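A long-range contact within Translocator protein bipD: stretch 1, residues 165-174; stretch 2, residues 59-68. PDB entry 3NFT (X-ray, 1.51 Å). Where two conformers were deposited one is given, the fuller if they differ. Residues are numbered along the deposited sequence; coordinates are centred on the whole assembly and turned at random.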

ATOM      1  N   ILE A 165       3.050 -56.128 -10.730  1.00 10.07           N
ATOM      2  CA  ILE A 165       2.947 -56.921  -9.541  1.00 10.42           C
ATOM      3  C   ILE A 165       1.858 -57.933  -9.782  1.00 11.70           C
ATOM      4  O   ILE A 165       0.730 -57.553 -10.181  1.00 13.34           O
ATOM      5  CB  ILE A 165       2.587 -56.040  -8.325  1.00 11.08           C
ATOM      6  CG1 ILE A 165       3.688 -54.987  -8.103  1.00 10.47           C
ATOM      7  CG2 ILE A 165       2.294 -56.889  -7.100  1.00 11.49           C
ATOM      8  CD1 ILE A 165       3.312 -53.892  -7.145  1.00 13.50           C
ATOM      9  N   SER A 166       2.157 -59.191  -9.517  1.00 12.80           N
ATOM     10  CA  SER A 166       1.189 -60.261  -9.748  1.00 14.51           C
ATOM     11  C   SER A 166       1.350 -61.411  -8.769  1.00 15.90           C
ATOM     12  O   SER A 166       2.366 -61.527  -8.082  1.00 15.53           O
ATOM     13  CB  SER A 166       1.325 -60.745 -11.181  1.00 14.98           C
ATOM     14  OG  SER A 166       2.595 -61.338 -11.420  1.00 18.03           O
ATOM     15  N   ALA A 167       0.341 -62.270  -8.707  1.00 18.65           N
ATOM     16  CA  ALA A 167       0.399 -63.488  -7.923  1.00 19.78           C
ATOM     17  C   ALA A 167       1.339 -64.493  -8.570  1.00 22.70           C
ATOM     18  O   ALA A 167       1.281 -64.725  -9.788  1.00 22.37           O
ATOM     19  CB  ALA A 167      -1.030 -64.116  -7.809  1.00 19.91           C
ATOM     20  N   LYS A 168       2.176 -65.116  -7.741  1.00 25.66           N
ATOM     21  CA  LYS A 168       3.060 -66.202  -8.166  1.00 29.03           C
ATOM     22  C   LYS A 168       2.787 -67.376  -7.235  1.00 31.57           C
ATOM     23  O   LYS A 168       2.758 -67.209  -6.020  1.00 31.94           O
ATOM     24  CB  LYS A 168       4.529 -65.767  -8.050  1.00 29.05           C
ATOM     25  CG  LYS A 168       5.564 -66.814  -8.476  1.00 30.32           C
ATOM     26  CD  LYS A 168       5.658 -66.904  -9.969  1.00 32.39           C
ATOM     27  CE  LYS A 168       6.538 -68.044 -10.405  1.00 33.93           C
ATOM     28  NZ  LYS A 168       6.586 -68.096 -11.886  1.00 35.45           N
ATOM     29  N   ASP A 169       2.599 -68.570  -7.782  1.00 35.36           N
ATOM     30  CA  ASP A 169       2.413 -69.758  -6.944  1.00 37.75           C
ATOM     31  C   ASP A 169       1.155 -69.554  -6.107  1.00 39.57           C
ATOM     32  O   ASP A 169       0.297 -68.754  -6.459  1.00 40.70           O
ATOM     33  CB  ASP A 169       3.631 -69.994  -6.025  1.00 38.19           C
ATOM     34  CG  ASP A 169       4.945 -69.961  -6.767  1.00 39.66           C
ATOM     35  OD1 ASP A 169       5.052 -70.574  -7.859  1.00 40.84           O
ATOM     36  OD2 ASP A 169       5.882 -69.323  -6.247  1.00 41.10           O
ATOM     37  N   ASP A 170       1.052 -70.245  -4.984  1.00 41.27           N
ATOM     38  CA  ASP A 170      -0.126 -70.108  -4.135  1.00 42.00           C
ATOM     39  C   ASP A 170       0.073 -69.085  -3.026  1.00 40.17           C
ATOM     40  O   ASP A 170      -0.899 -68.610  -2.436  1.00 40.27           O
ATOM     41  CB  ASP A 170      -0.485 -71.479  -3.567  1.00 43.05           C
ATOM     42  CG  ASP A 170      -0.757 -72.496  -4.667  1.00 46.12           C
ATOM     43  OD1 ASP A 170      -1.858 -72.441  -5.273  1.00 49.08           O
ATOM     44  OD2 ASP A 170       0.137 -73.337  -4.935  1.00 48.44           O
ATOM     45  N   LYS A 171       1.330 -68.729  -2.763  1.00 37.32           N
ATOM     46  CA  LYS A 171       1.673 -67.913  -1.605  1.00 35.84           C
ATOM     47  C   LYS A 171       2.707 -66.812  -1.869  1.00 32.07           C
ATOM     48  O   LYS A 171       3.108 -66.106  -0.940  1.00 33.43           O
ATOM     49  CB  LYS A 171       2.141 -68.807  -0.445  1.00 37.17           C
ATOM     50  CG  LYS A 171       2.524 -70.245  -0.832  1.00 40.36           C
ATOM     51  CD  LYS A 171       3.784 -70.330  -1.724  1.00 42.81           C
ATOM     52  CE  LYS A 171       3.930 -71.738  -2.299  1.00 44.04           C
ATOM     53  NZ  LYS A 171       5.100 -71.910  -3.214  1.00 44.59           N
ATOM     54  N   ASN A 172       3.126 -66.649  -3.122  1.00 26.86           N
ATOM     55  CA  ASN A 172       4.166 -65.673  -3.445  1.00 22.75           C
ATOM     56  C   ASN A 172       3.645 -64.559  -4.338  1.00 20.48           C
ATOM     57  O   ASN A 172       2.532 -64.636  -4.868  1.00 20.72           O
ATOM     58  CB  ASN A 172       5.365 -66.365  -4.102  1.00 22.40           C
ATOM     59  CG  ASN A 172       6.039 -67.404  -3.190  1.00 23.60           C
ATOM     60  OD1 ASN A 172       6.341 -68.516  -3.629  1.00 27.56           O
ATOM     61  ND2 ASN A 172       6.291 -67.044  -1.949  1.00 24.78           N
ATOM     62  N   MET A 173       4.419 -63.483  -4.427  1.00 17.24           N
ATOM     63  CA  MET A 173       4.158 -62.334  -5.282  1.00 16.66           C
ATOM     64  C   MET A 173       5.348 -62.183  -6.220  1.00 15.42           C
ATOM     65  O   MET A 173       6.494 -62.408  -5.826  1.00 17.05           O
ATOM     66  CB  MET A 173       4.031 -61.057  -4.462  1.00 17.17           C
ATOM     67  CG  MET A 173       2.930 -61.077  -3.433  1.00 19.80           C
ATOM     68  SD  MET A 173       1.295 -61.061  -4.191  1.00 22.35           S
ATOM     69  CE  MET A 173       0.999 -59.348  -4.538  1.00 25.12           C
ATOM     70  N   LYS A 174       5.084 -61.832  -7.460  1.00 13.78           N
ATOM     71  CA  LYS A 174       6.123 -61.499  -8.414  1.00 13.62           C
ATOM     72  C   LYS A 174       6.093 -60.008  -8.639  1.00 12.25           C
ATOM     73  O   LYS A 174       5.028 -59.411  -8.879  1.00 12.97           O
ATOM     74  CB  LYS A 174       5.942 -62.252  -9.726  1.00 13.37           C
ATOM     75  CG  LYS A 174       6.952 -61.920 -10.803  1.00 17.34           C
ATOM     76  CD  LYS A 174       6.636 -62.645 -12.109  1.00 22.22           C
ATOM     77  CE  LYS A 174       7.581 -62.262 -13.235  1.00 26.39           C
ATOM     78  NZ  LYS A 174       7.360 -63.109 -14.458  1.00 28.02           N
TER
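Stretch 2 (59-68) LPDRIDGRFV

How does stretch 2 run over stretch 1? Each folds back on itself as a hairpin: strands 165-168 and 172-174 pair with each other, as do 61-63 and 66-68, the latter through a type I' turn from Ile63 to Arg66. Strand 61-63 runs nearly antiparallel to strand 172-174, at 169°, with their axes 8.3 Å apart at closest approach. No backbone hydrogen bond joins the hairpins; side chains of stretch 2 meet both side chains and backbone of stretch 1.

What holds the turn end of stretch 1? Arg62, the residue most covered here, points its CA-to-CB bond toward stretch 1, and its guanidinium lies among backbone carbonyls near the turn. Arg62 NH2 donates a hydrogen bond to Asn172 O at 2.6 Å, an oxygen that also accepts from Lys168 N within the hairpin. Over one guanidinium face lies Asp170 O, 3.5 Å from Arg62 CZ. A water oxygen lies 2.8 Å from Arg62 NH1, accepting its hydrogen bond, and 3.1 Å from Asp169 O, to which it donates, while Arg62 NE finds no partner.

Where do the apolar side chains meet? Phe67 packs beside Ala167, with Phe67 CD1 3.6 Å from Ala167 CB. Met173 brings its end nearer, placing Met173 CE 3.6 Å from Phe67 CE1 and 4.2 Å from Pro60 CB; its sulfur lies at the ring edge. Further along, Ile165 CG2 meets Pro60 CG at 3.7 Å, and Ile165 CD1 lies 4.2 Å from Leu59 CD1.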

ATOM      1  N   LEU A  59      -1.729 -50.775  -3.631  1.00 14.19           N
ATOM      2  CA  LEU A  59      -1.082 -51.817  -4.394  1.00 15.04           C
ATOM      3  C   LEU A  59      -1.759 -53.166  -4.159  1.00 15.35           C
ATOM      4  O   LEU A  59      -2.463 -53.348  -3.167  1.00 16.21           O
ATOM      5  CB  LEU A  59       0.418 -51.903  -4.032  1.00 15.22           C
ATOM      6  CG  LEU A  59       1.250 -50.652  -4.336  1.00 15.64           C
ATOM      7  CD1 LEU A  59       2.754 -50.936  -4.241  1.00 16.38           C
ATOM      8  CD2 LEU A  59       0.976 -49.989  -5.650  1.00 16.01           C
ATOM      9  N   PRO A  60      -1.537 -54.135  -5.065  1.00 15.88           N
ATOM     10  CA  PRO A  60      -2.013 -55.485  -4.820  1.00 17.02           C
ATOM     11  C   PRO A  60      -1.459 -56.058  -3.509  1.00 18.24           C
ATOM     12  O   PRO A  60      -0.472 -55.554  -2.982  1.00 17.93           O
ATOM     13  CB  PRO A  60      -1.494 -56.270  -6.036  1.00 17.17           C
ATOM     14  CG  PRO A  60      -1.077 -55.264  -7.037  1.00 17.69           C
ATOM     15  CD  PRO A  60      -0.771 -54.030  -6.318  1.00 16.20           C
ATOM     16  N   ASP A  61      -2.120 -57.064  -2.960  1.00 20.28           N
ATOM     17  CA  ASP A  61      -1.665 -57.684  -1.750  1.00 22.55           C
ATOM     18  C   ASP A  61      -2.170 -59.116  -1.726  1.00 24.38           C
ATOM     19  O   ASP A  61      -2.879 -59.553  -2.641  1.00 23.85           O
ATOM     20  CB  ASP A  61      -2.157 -56.867  -0.538  1.00 23.18           C
ATOM     21  CG  ASP A  61      -1.219 -56.955   0.674  1.00 24.89           C
ATOM     22  OD1 ASP A  61      -0.369 -57.878   0.745  1.00 26.56           O
ATOM     23  OD2 ASP A  61      -1.352 -56.091   1.573  1.00 28.41           O
ATOM     24  N   ARG A  62      -1.748 -59.851  -0.705  1.00 26.82           N
ATOM     25  CA  ARG A  62      -2.237 -61.179  -0.426  1.00 29.71           C
ATOM     26  C   ARG A  62      -2.663 -61.134   1.036  1.00 32.17           C
ATOM     27  O   ARG A  62      -1.832 -60.964   1.924  1.00 31.51           O
ATOM     28  CB  ARG A  62      -1.123 -62.201  -0.647  1.00 30.63           C
ATOM     29  CG  ARG A  62      -1.532 -63.641  -0.473  1.00 33.38           C
ATOM     30  CD  ARG A  62      -1.916 -64.250  -1.790  1.00 36.77           C
ATOM     31  NE  ARG A  62      -0.765 -64.676  -2.593  1.00 37.53           N
ATOM     32  CZ  ARG A  62      -0.887 -65.373  -3.721  1.00 38.29           C
ATOM     33  NH1 ARG A  62      -2.092 -65.713  -4.166  1.00 37.91           N
ATOM     34  NH2 ARG A  62       0.184 -65.742  -4.406  1.00 39.60           N
ATOM     35  N   ILE A  63      -3.975 -61.257   1.276  1.00 35.36           N
ATOM     36  CA  ILE A  63      -4.547 -61.111   2.614  1.00 38.41           C
ATOM     37  C   ILE A  63      -5.100 -62.468   3.055  1.00 40.08           C
ATOM     38  O   ILE A  63      -5.991 -63.017   2.403  1.00 40.04           O
ATOM     39  CB  ILE A  63      -5.664 -60.026   2.647  1.00 39.20           C
ATOM     40  CG1 ILE A  63      -6.255 -59.868   4.055  1.00 41.14           C
ATOM     41  CG2 ILE A  63      -6.775 -60.347   1.657  1.00 40.47           C
ATOM     42  CD1 ILE A  63      -5.297 -59.251   5.068  1.00 42.76           C
ATOM     43  N   ASP A  64      -4.541 -63.016   4.135  1.00 41.77           N
ATOM     44  CA  ASP A  64      -4.859 -64.378   4.577  1.00 43.05           C
ATOM     45  C   ASP A  64      -4.824 -65.384   3.409  1.00 42.61           C
ATOM     46  O   ASP A  64      -5.648 -66.302   3.334  1.00 42.79           O
ATOM     47  CB  ASP A  64      -6.219 -64.412   5.301  1.00 43.90           C
ATOM     48  CG  ASP A  64      -6.207 -63.647   6.621  1.00 46.05           C
ATOM     49  OD1 ASP A  64      -5.119 -63.450   7.203  1.00 47.70           O
ATOM     50  OD2 ASP A  64      -7.296 -63.250   7.088  1.00 48.93           O
ATOM     51  N   GLY A  65      -3.864 -65.195   2.501  1.00 41.37           N
ATOM     52  CA  GLY A  65      -3.658 -66.116   1.382  1.00 40.11           C
ATOM     53  C   GLY A  65      -4.339 -65.828   0.047  1.00 38.65           C
ATOM     54  O   GLY A  65      -3.982 -66.450  -0.955  1.00 39.23           O
ATOM     55  N   ARG A  66      -5.322 -64.928   0.012  0.55 36.99           N
ATOM     56  CA  ARG A  66      -6.001 -64.623  -1.256  0.55 35.45           C
ATOM     57  C   ARG A  66      -5.482 -63.322  -1.878  0.55 33.91           C
ATOM     58  O   ARG A  66      -5.324 -62.313  -1.189  0.55 33.12           O
ATOM     59  CB  ARG A  66      -7.530 -64.603  -1.096  0.55 35.44           C
ATOM     60  CG  ARG A  66      -8.118 -63.396  -0.371  0.55 35.58           C
ATOM     61  CD  ARG A  66      -9.559 -63.688   0.066  0.55 35.31           C
ATOM     62  NE  ARG A  66      -9.598 -64.759   1.064  0.55 34.79           N
ATOM     63  CZ  ARG A  66      -9.409 -64.592   2.371  0.55 35.07           C
ATOM     64  NH1 ARG A  66      -9.177 -63.387   2.881  0.55 34.67           N
ATOM     65  NH2 ARG A  66      -9.459 -65.643   3.181  0.55 35.58           N
ATOM     66  N   PHE A  67      -5.224 -63.379  -3.181  1.00 32.58           N
ATOM     67  CA  PHE A  67      -4.700 -62.236  -3.949  1.00 30.69           C
ATOM     68  C   PHE A  67      -5.806 -61.206  -4.067  1.00 28.59           C
ATOM     69  O   PHE A  67      -6.949 -61.546  -4.395  1.00 28.64           O
ATOM     70  CB  PHE A  67      -4.235 -62.658  -5.347  1.00 30.97           C
ATOM     71  CG  PHE A  67      -3.608 -61.538  -6.148  1.00 30.80           C
ATOM     72  CD1 PHE A  67      -2.263 -61.247  -6.020  1.00 30.81           C
ATOM     73  CD2 PHE A  67      -4.367 -60.780  -7.029  1.00 31.51           C
ATOM     74  CE1 PHE A  67      -1.679 -60.219  -6.752  1.00 30.21           C
ATOM     75  CE2 PHE A  67      -3.795 -59.749  -7.761  1.00 31.12           C
ATOM     76  CZ  PHE A  67      -2.437 -59.468  -7.612  1.00 30.54           C
ATOM     77  N   VAL A  68      -5.476 -59.968  -3.747  1.00 25.73           N
ATOM     78  CA  VAL A  68      -6.416 -58.871  -3.782  1.00 25.15           C
ATOM     79  C   VAL A  68      -5.866 -57.851  -4.764  1.00 24.23           C
ATOM     80  O   VAL A  68      -4.725 -57.389  -4.625  1.00 22.90           O
ATOM     81  CB  VAL A  68      -6.601 -58.278  -2.385  1.00 25.33           C
ATOM     82  CG1 VAL A  68      -7.495 -57.039  -2.424  1.00 26.88           C
ATOM     83  CG2 VAL A  68      -7.191 -59.331  -1.446  1.00 28.15           C
TER
HETATM   84  O   HOH W   1      -2.430 -67.334  -6.440  1.00 42.28           O